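Local coordinates for protein putative immunoglobulin A1 protease (Bacteroides ovatus, PDB 3N6Z) that is of unknown function but may be a hydrolase that cleaves immunoglobulin A1, built on a parallel beta-helix-like coil of repeated strands, at residues 76-81 / 106-111; 101-106 / 129-134; 200-205 / 233-238; 209-214 / 242-247; 263-268 / 297-302. All coordinates share one frame; numbering follows the deposited sequence.

Contact 1: residues 76-81 / 106-111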
# COMPACT_ATOMS: atom_id res chain seq x y z
N GLY A 76 13.10 -6.83 14.83
CA GLY A 76 13.52 -6.56 16.22
C GLY A 76 14.23 -5.23 16.38
O GLY A 76 14.66 -4.90 17.50
N ALA A 77 14.32 -4.47 15.30
CA ALA A 77 14.98 -3.15 15.25
C ALA A 77 14.50 -2.45 13.99
O ALA A 77 14.01 -3.09 13.05
CB ALA A 77 16.51 -3.31 15.20
N ASP A 78 14.71 -1.13 13.92
CA ASP A 78 14.58 -0.42 12.66
C ASP A 78 15.68 -0.95 11.72
O ASP A 78 16.75 -1.33 12.16
CB ASP A 78 14.79 1.10 12.81
CG ASP A 78 13.68 1.80 13.61
OD1 ASP A 78 12.60 1.21 13.83
OD2 ASP A 78 13.94 2.94 14.01
N ILE A 79 15.37 -0.96 10.43
CA ILE A 79 16.25 -1.50 9.41
C ILE A 79 16.53 -0.41 8.39
O ILE A 79 15.60 0.10 7.76
CB ILE A 79 15.65 -2.73 8.70
CG1 ILE A 79 15.19 -3.76 9.73
CG2 ILE A 79 16.70 -3.30 7.67
CD1 ILE A 79 16.29 -4.41 10.57
N ASP A 80 17.77 -0.05 8.21
CA ASP A 80 18.13 0.95 7.19
C ASP A 80 18.78 0.20 6.03
O ASP A 80 19.87 -0.37 6.18
CB ASP A 80 19.06 2.02 7.77
CG ASP A 80 19.29 3.17 6.82
OD1 ASP A 80 19.20 2.97 5.59
OD2 ASP A 80 19.62 4.28 7.30
N MSE A 81 18.08 0.23 4.89
CA MSE A 81 18.49 -0.47 3.68
C MSE A 81 19.34 0.37 2.72
O MSE A 81 19.54 -0.01 1.56
CB MSE A 81 17.26 -1.03 2.97
CG MSE A 81 16.57 -2.14 3.79
SE MSE A 81 15.04 -2.93 2.90
CE MSE A 81 16.07 -3.95 1.57
N SER A 106 6.30 -2.35 15.13
CA SER A 106 6.35 -0.90 15.27
C SER A 106 7.74 -0.30 15.00
O SER A 106 8.11 0.73 15.56
CB SER A 106 5.80 -0.44 16.64
OG SER A 106 4.49 -0.97 16.82
N HIS A 107 8.47 -0.95 14.11
CA HIS A 107 9.73 -0.46 13.60
C HIS A 107 9.57 0.04 12.17
O HIS A 107 8.56 -0.21 11.49
CB HIS A 107 10.81 -1.55 13.65
CG HIS A 107 11.08 -2.06 15.02
ND1 HIS A 107 11.81 -1.36 15.95
CD2 HIS A 107 10.70 -3.20 15.62
CE1 HIS A 107 11.86 -2.07 17.07
NE2 HIS A 107 11.20 -3.19 16.90
N VAL A 108 10.61 0.74 11.71
CA VAL A 108 10.64 1.25 10.34
C VAL A 108 11.75 0.61 9.53
O VAL A 108 12.81 0.24 10.06
CB VAL A 108 10.72 2.80 10.28
CG1 VAL A 108 9.46 3.43 10.95
CG2 VAL A 108 12.01 3.31 10.86
N ILE A 109 11.50 0.50 8.23
CA ILE A 109 12.45 0.12 7.21
C ILE A 109 12.74 1.39 6.41
O ILE A 109 11.83 1.97 5.77
CB ILE A 109 11.90 -0.97 6.30
CG1 ILE A 109 11.57 -2.23 7.09
CG2 ILE A 109 12.91 -1.31 5.17
CD1 ILE A 109 10.81 -3.30 6.31
N LYS A 110 13.97 1.86 6.45
CA LYS A 110 14.38 3.12 5.82
C LYS A 110 15.14 2.89 4.54
O LYS A 110 15.92 1.94 4.41
CB LYS A 110 15.27 3.94 6.78
CG LYS A 110 14.70 4.27 8.10
CD LYS A 110 15.50 5.37 8.83
CE LYS A 110 15.46 6.70 8.10
NZ LYS A 110 15.77 7.84 9.04
N ASN A 111 14.96 3.80 3.58
CA ASN A 111 15.80 3.85 2.37
C ASN A 111 15.71 2.58 1.51
O ASN A 111 16.69 2.17 0.88
CB ASN A 111 17.26 4.19 2.76
CG ASN A 111 17.34 5.49 3.55
OD1 ASN A 111 16.66 6.46 3.21
ND2 ASN A 111 18.13 5.50 4.62
O HOH W 1 11.48 1.84 16.20
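The imidazole of His107 lies flat against the backbone of Gly76 and Ala77: Ala77 N sits over the ring centre on one face, with Gly76 C 3.7 Å from NE2. At the edge, near the ring plane, is Asp78 OD1, to which His107 ND1 gives a weak, bent bond. The Asp78 carboxylate stands steeply to that ring, planes 78° apart, and its OD1 accepts Val108 N at 2.9 Å from above the carboxylate plane. A water bridges the same OD1 and His107 ND1, while Val108 CG2 packs against Asp78 CG. Further along, the amide of Asn111 uses ND2 to reach Asp80 OD1 at 2.9 Å; the oxygen lies near the amide plane, but the carboxylate is turned 47° from it. Between these polar ends the chains pair as parallel strands: Ile79 N binds Val108 O, Lys110 N binds Ile79 O and Met81 N binds Lys110 O. Beneath, selenomethionine Met81 lays SE against Ile109 CG2, 3.5 Å away. Lys110 NZ turns off to a salt bridge with Glu363. Helix 55-58 packs under Ile79, Met81 and Ile109 through Ile58, and strand 133-136 continues the sheet beyond strand 107-110.

Contact 2: residues 101-106 / 129-134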
# COMPACT_ATOMS: atom_id res chain seq x y z
N ASP A 101 3.92 -14.03 6.68
CA ASP A 101 3.44 -13.27 7.83
C ASP A 101 4.60 -12.39 8.28
O ASP A 101 5.63 -12.88 8.66
CB ASP A 101 2.97 -14.18 8.98
CG ASP A 101 2.29 -13.40 10.06
OD1 ASP A 101 3.01 -12.84 10.91
OD2 ASP A 101 1.05 -13.32 10.05
N PHE A 102 4.39 -11.07 8.23
CA PHE A 102 5.42 -10.10 8.55
C PHE A 102 4.90 -9.14 9.62
O PHE A 102 3.88 -8.49 9.43
CB PHE A 102 5.83 -9.32 7.29
CG PHE A 102 7.04 -8.43 7.49
CD1 PHE A 102 6.90 -7.15 8.00
CD2 PHE A 102 8.31 -8.90 7.20
CE1 PHE A 102 8.00 -6.33 8.19
CE2 PHE A 102 9.41 -8.12 7.41
CZ PHE A 102 9.25 -6.82 7.89
N ASP A 103 5.60 -9.08 10.74
CA ASP A 103 5.28 -8.15 11.82
C ASP A 103 6.48 -7.23 12.03
O ASP A 103 7.53 -7.66 12.48
CB ASP A 103 4.96 -8.93 13.10
CG ASP A 103 4.55 -8.03 14.26
OD1 ASP A 103 4.34 -6.80 14.05
OD2 ASP A 103 4.42 -8.58 15.38
N GLY A 104 6.31 -5.95 11.73
CA GLY A 104 7.36 -4.99 11.94
C GLY A 104 7.57 -4.63 13.41
O GLY A 104 8.52 -3.96 13.74
N ASP A 105 6.60 -5.00 14.26
CA ASP A 105 6.65 -4.69 15.69
C ASP A 105 6.93 -3.20 15.94
O ASP A 105 7.69 -2.85 16.85
CB ASP A 105 7.66 -5.58 16.43
CG ASP A 105 7.50 -5.52 17.96
OD1 ASP A 105 6.36 -5.29 18.43
OD2 ASP A 105 8.50 -5.72 18.65
N SER A 106 6.30 -2.35 15.13
CA SER A 106 6.35 -0.90 15.27
C SER A 106 7.74 -0.30 15.00
O SER A 106 8.11 0.73 15.56
CB SER A 106 5.80 -0.44 16.64
OG SER A 106 4.49 -0.97 16.82
N ASP A 129 -0.10 -11.64 5.69
CA ASP A 129 -0.30 -10.43 6.48
C ASP A 129 1.00 -9.63 6.60
O ASP A 129 2.08 -10.22 6.81
CB ASP A 129 -0.77 -10.76 7.91
CG ASP A 129 -2.19 -11.28 7.97
OD1 ASP A 129 -2.40 -12.50 7.79
OD2 ASP A 129 -3.08 -10.43 8.12
N CYS A 130 0.88 -8.32 6.54
CA CYS A 130 1.95 -7.42 6.93
C CYS A 130 1.34 -6.43 7.91
O CYS A 130 0.33 -5.78 7.59
CB CYS A 130 2.51 -6.71 5.71
SG CYS A 130 3.80 -5.49 6.08
N ARG A 131 1.96 -6.27 9.07
CA ARG A 131 1.45 -5.38 10.09
C ARG A 131 2.56 -4.65 10.81
O ARG A 131 3.68 -5.16 10.94
CB ARG A 131 0.58 -6.13 11.10
CG ARG A 131 1.30 -7.23 11.88
CD ARG A 131 0.32 -8.08 12.75
NE ARG A 131 0.94 -9.29 13.30
CZ ARG A 131 1.37 -10.30 12.56
NH1 ARG A 131 1.32 -10.22 11.23
NH2 ARG A 131 1.94 -11.36 13.12
N ASN A 132 2.21 -3.49 11.32
CA ASN A 132 3.07 -2.76 12.25
C ASN A 132 4.46 -2.42 11.71
O ASN A 132 5.45 -2.50 12.45
CB ASN A 132 3.19 -3.50 13.60
CG ASN A 132 1.86 -3.99 14.14
OD1 ASN A 132 0.90 -3.23 14.16
ND2 ASN A 132 1.81 -5.25 14.58
N VAL A 133 4.53 -1.99 10.45
CA VAL A 133 5.80 -1.51 9.88
C VAL A 133 5.59 -0.20 9.12
O VAL A 133 4.57 -0.02 8.45
CB VAL A 133 6.48 -2.59 8.98
CG1 VAL A 133 5.68 -2.87 7.69
CG2 VAL A 133 7.93 -2.22 8.66
N GLY A 134 6.59 0.68 9.19
CA GLY A 134 6.67 1.84 8.34
C GLY A 134 7.82 1.74 7.38
O GLY A 134 8.87 1.21 7.73
O HOH W 2 -0.43 -14.22 8.00
O HOH W 3 3.18 -11.09 15.44
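An Asx turn at Asp103 meets Asn132 where parallel strands of neighbouring coils turn a corner, as in a beta-helix. On one face Arg131 grips Asp101 end-on: NH2 is 2.9 Å and NH1 3.1 Å from the same oxygen, Asp101 OD1; NH2 takes its syn lone pair, while NH1 comes in from above the carboxylate plane. Arg131 CG stands between the backbone N and carbonyl carbon (chi1 61°), and from there the chain runs extended to NE. Asp103 CB lies over the centre of the guanidinium, and its carboxylate stacks at 20° to it; a water joins Asp103 OD2 and Arg131 NH2. Asp103 OD1 is held from opposite faces of its plane, by Asp105 N at 2.9 Å and by Asn132 ND2 at 3.0 Å, which ties the turn to the next coil. Ser106 N then bonds to Asn132 O at 2.8 Å. On the other face Phe102 brings CD1 within 4.0 Å of Cys130 SG, and Val133 CB sits at the ring edge near CE1. A second water links Asp101 OD2 to Asp129 OD1, while Asp129 OD2 pairs with Arg167. Strand 71-75 flanks strand 100-105, with Phe73 and Leu75 packing on Phe102.

Contact 3: residues 200-205 / 233-238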
# COMPACT_ATOMS: atom_id res chain seq x y z
N TYR A 200 -7.62 -6.69 2.54
CA TYR A 200 -7.91 -5.33 2.96
C TYR A 200 -6.67 -4.58 3.40
O TYR A 200 -5.62 -5.17 3.70
CB TYR A 200 -8.98 -5.30 4.07
CG TYR A 200 -8.69 -6.06 5.33
CD1 TYR A 200 -7.92 -5.51 6.34
CD2 TYR A 200 -9.29 -7.31 5.57
CE1 TYR A 200 -7.73 -6.16 7.54
CE2 TYR A 200 -9.12 -7.98 6.78
CZ TYR A 200 -8.34 -7.40 7.76
OH TYR A 200 -8.15 -8.05 8.96
N ILE A 201 -6.83 -3.26 3.40
CA ILE A 201 -5.85 -2.32 3.94
C ILE A 201 -6.55 -1.54 5.03
O ILE A 201 -7.60 -0.94 4.78
CB ILE A 201 -5.27 -1.38 2.86
CG1 ILE A 201 -4.75 -2.18 1.67
CG2 ILE A 201 -4.18 -0.46 3.44
CD1 ILE A 201 -4.35 -1.37 0.42
N LYS A 202 -6.00 -1.55 6.24
CA LYS A 202 -6.66 -0.96 7.40
C LYS A 202 -5.66 -0.22 8.29
O LYS A 202 -4.60 -0.77 8.59
CB LYS A 202 -7.34 -2.06 8.21
CG LYS A 202 -8.05 -1.58 9.49
CD LYS A 202 -8.73 -2.70 10.26
CE LYS A 202 -9.47 -2.14 11.47
NZ LYS A 202 -10.54 -1.16 11.07
N ASN A 203 -6.03 0.98 8.77
CA ASN A 203 -5.20 1.74 9.68
C ASN A 203 -3.79 1.97 9.10
O ASN A 203 -2.77 1.67 9.72
CB ASN A 203 -5.15 1.09 11.08
CG ASN A 203 -6.33 1.49 11.95
OD1 ASN A 203 -6.71 2.68 12.02
ND2 ASN A 203 -6.93 0.51 12.59
N CYS A 204 -3.79 2.53 7.90
CA CYS A 204 -2.56 2.87 7.19
C CYS A 204 -2.57 4.29 6.68
O CYS A 204 -3.61 4.87 6.43
CB CYS A 204 -2.31 1.95 5.98
SG CYS A 204 -2.04 0.21 6.41
N TYR A 205 -1.40 4.87 6.52
CA TYR A 205 -1.27 6.13 5.80
C TYR A 205 -0.06 6.11 4.86
O TYR A 205 0.84 5.27 4.98
CB TYR A 205 -1.20 7.34 6.77
CG TYR A 205 0.08 7.48 7.56
CD1 TYR A 205 0.21 6.87 8.79
CD2 TYR A 205 1.14 8.26 7.10
CE1 TYR A 205 1.38 7.01 9.55
CE2 TYR A 205 2.30 8.44 7.86
CZ TYR A 205 2.42 7.81 9.09
OH TYR A 205 3.58 7.94 9.85
N PHE A 233 -11.75 -4.40 1.07
CA PHE A 233 -12.01 -3.05 1.56
C PHE A 233 -10.75 -2.29 1.95
O PHE A 233 -9.70 -2.90 2.16
CB PHE A 233 -13.04 -3.06 2.73
CG PHE A 233 -12.57 -3.76 3.97
CD1 PHE A 233 -11.87 -3.06 4.96
CD2 PHE A 233 -12.82 -5.12 4.19
CE1 PHE A 233 -11.44 -3.71 6.13
CE2 PHE A 233 -12.36 -5.76 5.35
CZ PHE A 233 -11.72 -5.06 6.31
N ILE A 234 -10.94 -0.99 2.08
CA ILE A 234 -9.96 -0.08 2.65
C ILE A 234 -10.69 0.65 3.79
O ILE A 234 -11.78 1.21 3.58
CB ILE A 234 -9.42 0.93 1.62
CG1 ILE A 234 -8.62 0.17 0.53
CG2 ILE A 234 -8.57 2.03 2.30
CD1 ILE A 234 -8.25 1.02 -0.70
N GLU A 235 -10.09 0.67 4.98
CA GLU A 235 -10.70 1.24 6.19
C GLU A 235 -9.65 2.00 7.00
O GLU A 235 -8.56 1.51 7.16
CB GLU A 235 -11.26 0.04 6.98
CG GLU A 235 -11.92 0.27 8.25
CD GLU A 235 -12.78 -0.95 8.56
OE1 GLU A 235 -12.24 -1.95 9.04
OE2 GLU A 235 -13.99 -0.93 8.23
N ASN A 236 -10.02 3.15 7.55
CA ASN A 236 -9.14 3.90 8.43
C ASN A 236 -7.80 4.20 7.78
O ASN A 236 -6.74 4.01 8.36
CB ASN A 236 -8.99 3.21 9.79
CG ASN A 236 -10.33 2.78 10.42
OD1 ASN A 236 -10.40 1.72 11.01
ND2 ASN A 236 -11.35 3.58 10.30
N CYS A 237 -7.85 4.68 6.55
CA CYS A 237 -6.63 5.07 5.83
C CYS A 237 -6.70 6.50 5.36
O CYS A 237 -7.77 7.02 5.05
CB CYS A 237 -6.37 4.19 4.61
SG CYS A 237 -6.01 2.46 5.00
N TYR A 238 -5.54 7.14 5.27
CA TYR A 238 -5.42 8.44 4.61
C TYR A 238 -4.09 8.58 3.91
O TYR A 238 -3.13 7.87 4.23
CB TYR A 238 -5.71 9.61 5.59
CG TYR A 238 -4.53 10.30 6.22
CD1 TYR A 238 -3.90 9.79 7.35
CD2 TYR A 238 -4.05 11.49 5.69
CE1 TYR A 238 -2.81 10.46 7.94
CE2 TYR A 238 -2.99 12.17 6.27
CZ TYR A 238 -2.35 11.65 7.38
OH TYR A 238 -1.31 12.35 7.94
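Tyr200 and Phe233 both hold CG between the backbone N and the carbonyl carbon (chi1 58° and 65°); on the same face of the sheet these like torsions set the two CG atoms alike, and the rings lie side by side. Their planes lie 14° apart but slid, so overlap is slight: Phe233 CZ comes 3.3 Å from Tyr200 CG, toward the rim of the tyrosine ring, while Tyr200 CB sits over the centre of the Phe233 ring in a CH-pi contact of 3.5 Å to its centroid. An alanine at Phe233 would remove the ring, and would probably open a gap over one face of the Tyr200 ring and leave that ring freer to turn. Lys202 runs all-anti to CE, then bends at its last torsion, and NZ is gripped by Glu235 OE1 at 2.8 Å in a salt bridge and by Asn236 OD1 at 2.9 Å. The Asn203 and Asn236 side chains lie alongside one another, Asn203 OD1 3.2 Å from Asn236 CB and bonded to Trp349. On the opposite face Ile201 CG2 touches Cys237 SG, 3.8 Å away. Past the corner Tyr205 CB packs on Tyr238 CD1, their hydroxyls bonding to Ser362 and Pro357. Like residues stacked in register on parallel strands, with asparagines at the shared corner, form the side-chain ladders characteristic of parallel beta-helices.

Contact 4: residues 209-214 / 242-247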
# COMPACT_ATOMS: atom_id res chain seq x y z
N THR A 209 4.95 10.23 -2.93
CA THR A 209 4.51 10.68 -4.24
C THR A 209 4.20 9.44 -5.06
O THR A 209 4.96 8.46 -5.06
CB THR A 209 5.49 11.57 -4.98
OG1 THR A 209 6.69 10.83 -5.21
CG2 THR A 209 5.77 12.83 -4.17
N VAL A 210 3.06 9.45 -5.74
CA VAL A 210 2.54 8.28 -6.43
C VAL A 210 2.24 8.69 -7.87
O VAL A 210 1.43 9.59 -8.10
CB VAL A 210 1.25 7.74 -5.76
CG1 VAL A 210 0.68 6.56 -6.52
CG2 VAL A 210 1.54 7.33 -4.28
N SER A 211 2.84 8.01 -8.85
CA SER A 211 2.69 8.36 -10.25
C SER A 211 2.48 7.10 -11.08
O SER A 211 3.29 6.16 -11.01
CB SER A 211 3.93 9.12 -10.73
OG SER A 211 3.93 9.29 -12.14
N ASP A 212 1.41 7.10 -11.89
CA ASP A 212 1.21 6.06 -12.88
C ASP A 212 1.54 6.67 -14.26
O ASP A 212 0.80 7.50 -14.77
CB ASP A 212 -0.19 5.47 -12.87
CG ASP A 212 -0.31 4.27 -13.77
OD1 ASP A 212 0.47 4.11 -14.72
OD2 ASP A 212 -1.24 3.47 -13.55
N ARG A 213 2.67 6.23 -14.82
CA ARG A 213 3.18 6.78 -16.08
C ARG A 213 2.75 5.99 -17.29
O ARG A 213 3.25 6.27 -18.40
CB ARG A 213 4.71 6.92 -16.02
CG ARG A 213 5.07 7.97 -15.03
CD ARG A 213 6.52 8.31 -14.89
NE ARG A 213 6.63 9.26 -13.78
CZ ARG A 213 7.76 9.80 -13.33
NH1 ARG A 213 8.94 9.48 -13.88
NH2 ARG A 213 7.70 10.65 -12.31
N ALA A 214 1.78 5.08 -17.16
CA ALA A 214 1.23 4.38 -18.35
C ALA A 214 0.75 5.39 -19.38
O ALA A 214 0.12 6.42 -19.06
CB ALA A 214 0.07 3.46 -17.95
N ALA A 242 1.52 13.61 -3.16
CA ALA A 242 0.95 13.97 -4.47
C ALA A 242 0.70 12.72 -5.32
O ALA A 242 1.58 11.88 -5.42
CB ALA A 242 1.89 14.92 -5.21
N VAL A 243 -0.48 12.63 -5.93
CA VAL A 243 -0.89 11.47 -6.73
C VAL A 243 -1.16 11.96 -8.15
O VAL A 243 -1.87 12.96 -8.34
CB VAL A 243 -2.14 10.74 -6.19
CG1 VAL A 243 -2.41 9.45 -6.94
CG2 VAL A 243 -2.04 10.52 -4.70
N SER A 244 -0.61 11.28 -9.15
CA SER A 244 -0.80 11.67 -10.54
C SER A 244 -0.80 10.49 -11.50
O SER A 244 -0.30 9.42 -11.18
CB SER A 244 0.27 12.70 -10.92
OG SER A 244 1.53 12.08 -10.91
N ALA A 245 -1.43 10.71 -12.66
CA ALA A 245 -1.35 9.78 -13.78
C ALA A 245 -1.14 10.57 -15.06
O ALA A 245 -1.75 11.64 -15.25
CB ALA A 245 -2.65 8.90 -13.89
N THR A 246 -0.31 10.04 -15.95
CA THR A 246 -0.13 10.61 -17.29
C THR A 246 -1.44 10.64 -18.07
O THR A 246 -1.78 11.66 -18.67
CB THR A 246 0.92 9.78 -18.04
OG1 THR A 246 2.15 9.88 -17.33
CG2 THR A 246 1.07 10.20 -19.48
N LYS A 247 -2.21 9.54 -18.02
CA LYS A 247 -3.46 9.42 -18.77
C LYS A 247 -4.24 8.28 -18.15
O LYS A 247 -3.98 7.12 -18.40
CB LYS A 247 -3.18 9.15 -20.26
CG LYS A 247 -4.47 9.07 -21.10
CD LYS A 247 -4.19 9.05 -22.60
CE LYS A 247 -5.43 8.80 -23.43
NZ LYS A 247 -5.12 8.88 -24.88
O HOH W 4 2.63 12.42 -8.34
O HOH W 5 2.11 10.81 -13.42
O HOH W 6 -1.23 7.04 -16.75
O HOH W 7 4.21 9.04 -18.94
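The side chains of Ser211 and Ser244 leave the same face of the paired strands, yet their hydroxyls are set differently: Ser211 OG is anti to its backbone N (chi1 170°), whereas Ser244 OG stands between N and the carbonyl carbon (chi1 67°). They share a water, 2.7 Å from Ser211 OG and 2.9 Å from Ser244 OG. Another water ties Ser244 OG to Val210 O. Arg213 crosses Thr246 at about a right angle, with Thr246 OG1 4.1 Å from Arg213 CB; the extended arginine chain carries Arg213 NE back to Ser211 OG at 3.2 Å, the oxygen close to the guanidinium plane. A further water bridges Thr246 OG1 and Arg213 O. On the opposite face Val210 CB lies 4.2 Å from Val243 CG1, and Ala245 CB approaches Asp212 O. Asp212, on this buried face, accepts Ala214 N with OD1 at 2.9 Å in an Asx turn; OD1 also takes Gly181 N, and OD2 takes Lys219 N. Four backbone bonds, from Val210 N to Ala242 O through Thr246 N to Asp212 O, zip the strands together. This in-register pairing, water-bridged serines on one face, valines and a bonded aspartate on the other, fits a parallel beta-helix.

Contact 5: residues 263-268 / 297-302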
# COMPACT_ATOMS: atom_id res chain seq x y z
N ILE A 263 -15.62 -2.63 -4.07
CA ILE A 263 -14.85 -2.33 -2.87
C ILE A 263 -15.77 -1.65 -1.88
O ILE A 263 -16.75 -1.03 -2.27
CB ILE A 263 -13.64 -1.34 -3.17
CG1 ILE A 263 -12.55 -1.44 -2.09
CG2 ILE A 263 -14.08 0.11 -3.45
CD1 ILE A 263 -11.23 -0.71 -2.44
N ALA A 264 -15.40 -1.71 -0.61
CA ALA A 264 -15.91 -0.78 0.41
C ALA A 264 -14.73 0.09 0.85
O ALA A 264 -13.64 -0.42 1.09
CB ALA A 264 -16.54 -1.54 1.62
N ILE A 265 -14.97 1.38 0.94
CA ILE A 265 -14.01 2.32 1.53
C ILE A 265 -14.78 3.04 2.64
O ILE A 265 -15.79 3.71 2.39
CB ILE A 265 -13.37 3.33 0.55
CG1 ILE A 265 -12.74 2.61 -0.65
CG2 ILE A 265 -12.33 4.21 1.29
CD1 ILE A 265 -12.11 3.52 -1.66
N LYS A 266 -14.26 2.90 3.86
CA LYS A 266 -14.93 3.40 5.05
C LYS A 266 -13.93 4.13 5.92
O LYS A 266 -12.80 3.69 6.08
CB LYS A 266 -15.53 2.25 5.87
CG LYS A 266 -16.54 1.38 5.07
CD LYS A 266 -17.15 0.24 5.93
CE LYS A 266 -17.87 -0.82 5.08
NZ LYS A 266 -18.22 -2.10 5.79
N ASN A 267 -14.37 5.23 6.52
CA ASN A 267 -13.57 5.96 7.50
C ASN A 267 -12.17 6.22 6.96
O ASN A 267 -11.18 5.77 7.51
CB ASN A 267 -13.51 5.20 8.83
CG ASN A 267 -14.87 5.02 9.43
OD1 ASN A 267 -15.35 3.87 9.66
ND2 ASN A 267 -15.50 6.11 9.71
N SER A 268 -12.12 6.96 5.87
CA SER A 268 -10.88 7.26 5.15
C SER A 268 -10.87 8.69 4.68
O SER A 268 -11.91 9.37 4.61
CB SER A 268 -10.68 6.25 4.01
OG SER A 268 -10.48 4.91 4.56
N GLU A 297 -18.55 4.92 3.22
CA GLU A 297 -19.06 5.48 4.47
C GLU A 297 -17.96 6.36 5.05
O GLU A 297 -16.82 5.92 5.13
CB GLU A 297 -19.41 4.35 5.43
CG GLU A 297 -19.93 4.80 6.77
CD GLU A 297 -20.31 3.68 7.73
OE1 GLU A 297 -20.00 2.50 7.47
OE2 GLU A 297 -20.91 4.03 8.77
N ASN A 298 -18.30 7.56 5.51
CA ASN A 298 -17.37 8.41 6.24
C ASN A 298 -16.05 8.61 5.48
O ASN A 298 -14.96 8.26 5.99
CB ASN A 298 -17.09 7.86 7.65
CG ASN A 298 -18.34 7.73 8.53
OD1 ASN A 298 -18.33 6.93 9.50
ND2 ASN A 298 -19.36 8.48 8.24
N CYS A 299 -16.16 9.09 4.24
CA CYS A 299 -15.02 9.40 3.40
C CYS A 299 -14.89 10.91 3.24
O CYS A 299 -15.87 11.58 2.82
CB CYS A 299 -15.15 8.74 2.03
SG CYS A 299 -14.98 6.91 2.08
N TYR A 300 -13.71 11.44 3.57
CA TYR A 300 -13.44 12.87 3.64
C TYR A 300 -12.30 13.26 2.75
O TYR A 300 -11.47 12.42 2.35
CB TYR A 300 -13.17 13.31 5.11
CG TYR A 300 -14.28 12.81 6.01
CD1 TYR A 300 -15.55 13.38 5.95
CD2 TYR A 300 -14.09 11.72 6.84
CE1 TYR A 300 -16.60 12.86 6.68
CE2 TYR A 300 -15.14 11.17 7.59
CZ TYR A 300 -16.41 11.76 7.51
OH TYR A 300 -17.45 11.22 8.20
N ALA A 301 -12.21 14.55 2.48
CA ALA A 301 -11.08 15.11 1.75
C ALA A 301 -10.75 16.46 2.32
O ALA A 301 -11.65 17.25 2.66
CB ALA A 301 -11.36 15.24 0.24
N CYS A 302 -9.47 16.79 2.45
CA CYS A 302 -9.14 18.13 2.92
C CYS A 302 -9.59 19.17 1.90
O CYS A 302 -9.40 19.02 0.70
CB CYS A 302 -7.67 18.32 3.23
SG CYS A 302 -7.37 19.82 4.25
O HOH W 8 -18.24 3.61 10.81
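Segments 263-268 and 297-302 meet around a corner, where Asn267 and Asn298 both take left-handed backbone angles and sit in register. Before the bend Glu297 N bonds to Ile265 O and Asn267 N to Glu297 O; after it Ser268 N reaches Asn298 O and Tyr300 N reaches Ser268 O at 2.9 Å, so the parallel pairing survives the turn. The amides of the two asparagines lie side by side, pointing the same way with planes 46° apart. Asn267 ND2 bonds to Asn298 OD1 at 3.0 Å, on a lone pair in the carbonyl plane, although the N-H is bent (131°). Such corner asparagines in register form a ladder of the kind known from parallel beta-helices, and Asn236 packs on Asn267 to carry it back to the preceding coil. An alanine at Asn267 would probably leave Asn298 OD1 without this donor and free the Asn298 amide to turn. A water joins Asn267 OD1 to Glu297 OE2, the latter bond weak. Lys266 slants across the Glu297 side chain, its CD 3.9 Å from OE1 of that residue. Inside the corner Cys299 SG sits 3.3 Å from Ile265 O and 3.9 Å from Ile265 CG2. Ser268 OG turns back to Lys266 O at 3.0 Å, from above the carbonyl plane, and helix 334-344 packs on Asn267 and Tyr300.

How the contacts relate
The five contacts sample one coil-upon-coil stack. Contacts 1 and 2 interlock at Ser106, which they share, with centres about 11 Å apart; Ile109 N lies 2.8 Å from Gly134 O, a probable hydrogen bond joining their strands. Contacts 3 and 5 sit closer still, centres about 9 Å apart, linked by the probable bond of Ile234 N to Ala264 O at 2.9 Å. Contact 4 follows contact 3 a few residues later along both segments, round the next bend of each coil, with centres about 20 Å apart. Contacts 1 and 5, about 30 Å apart between centres, lie on opposite sides of the chain's centre. Bound glycerol, probably from crystallisation, lies about 4 Å from the Ala214 side chain and about 5 Å from that of Lys266; no active site is identified.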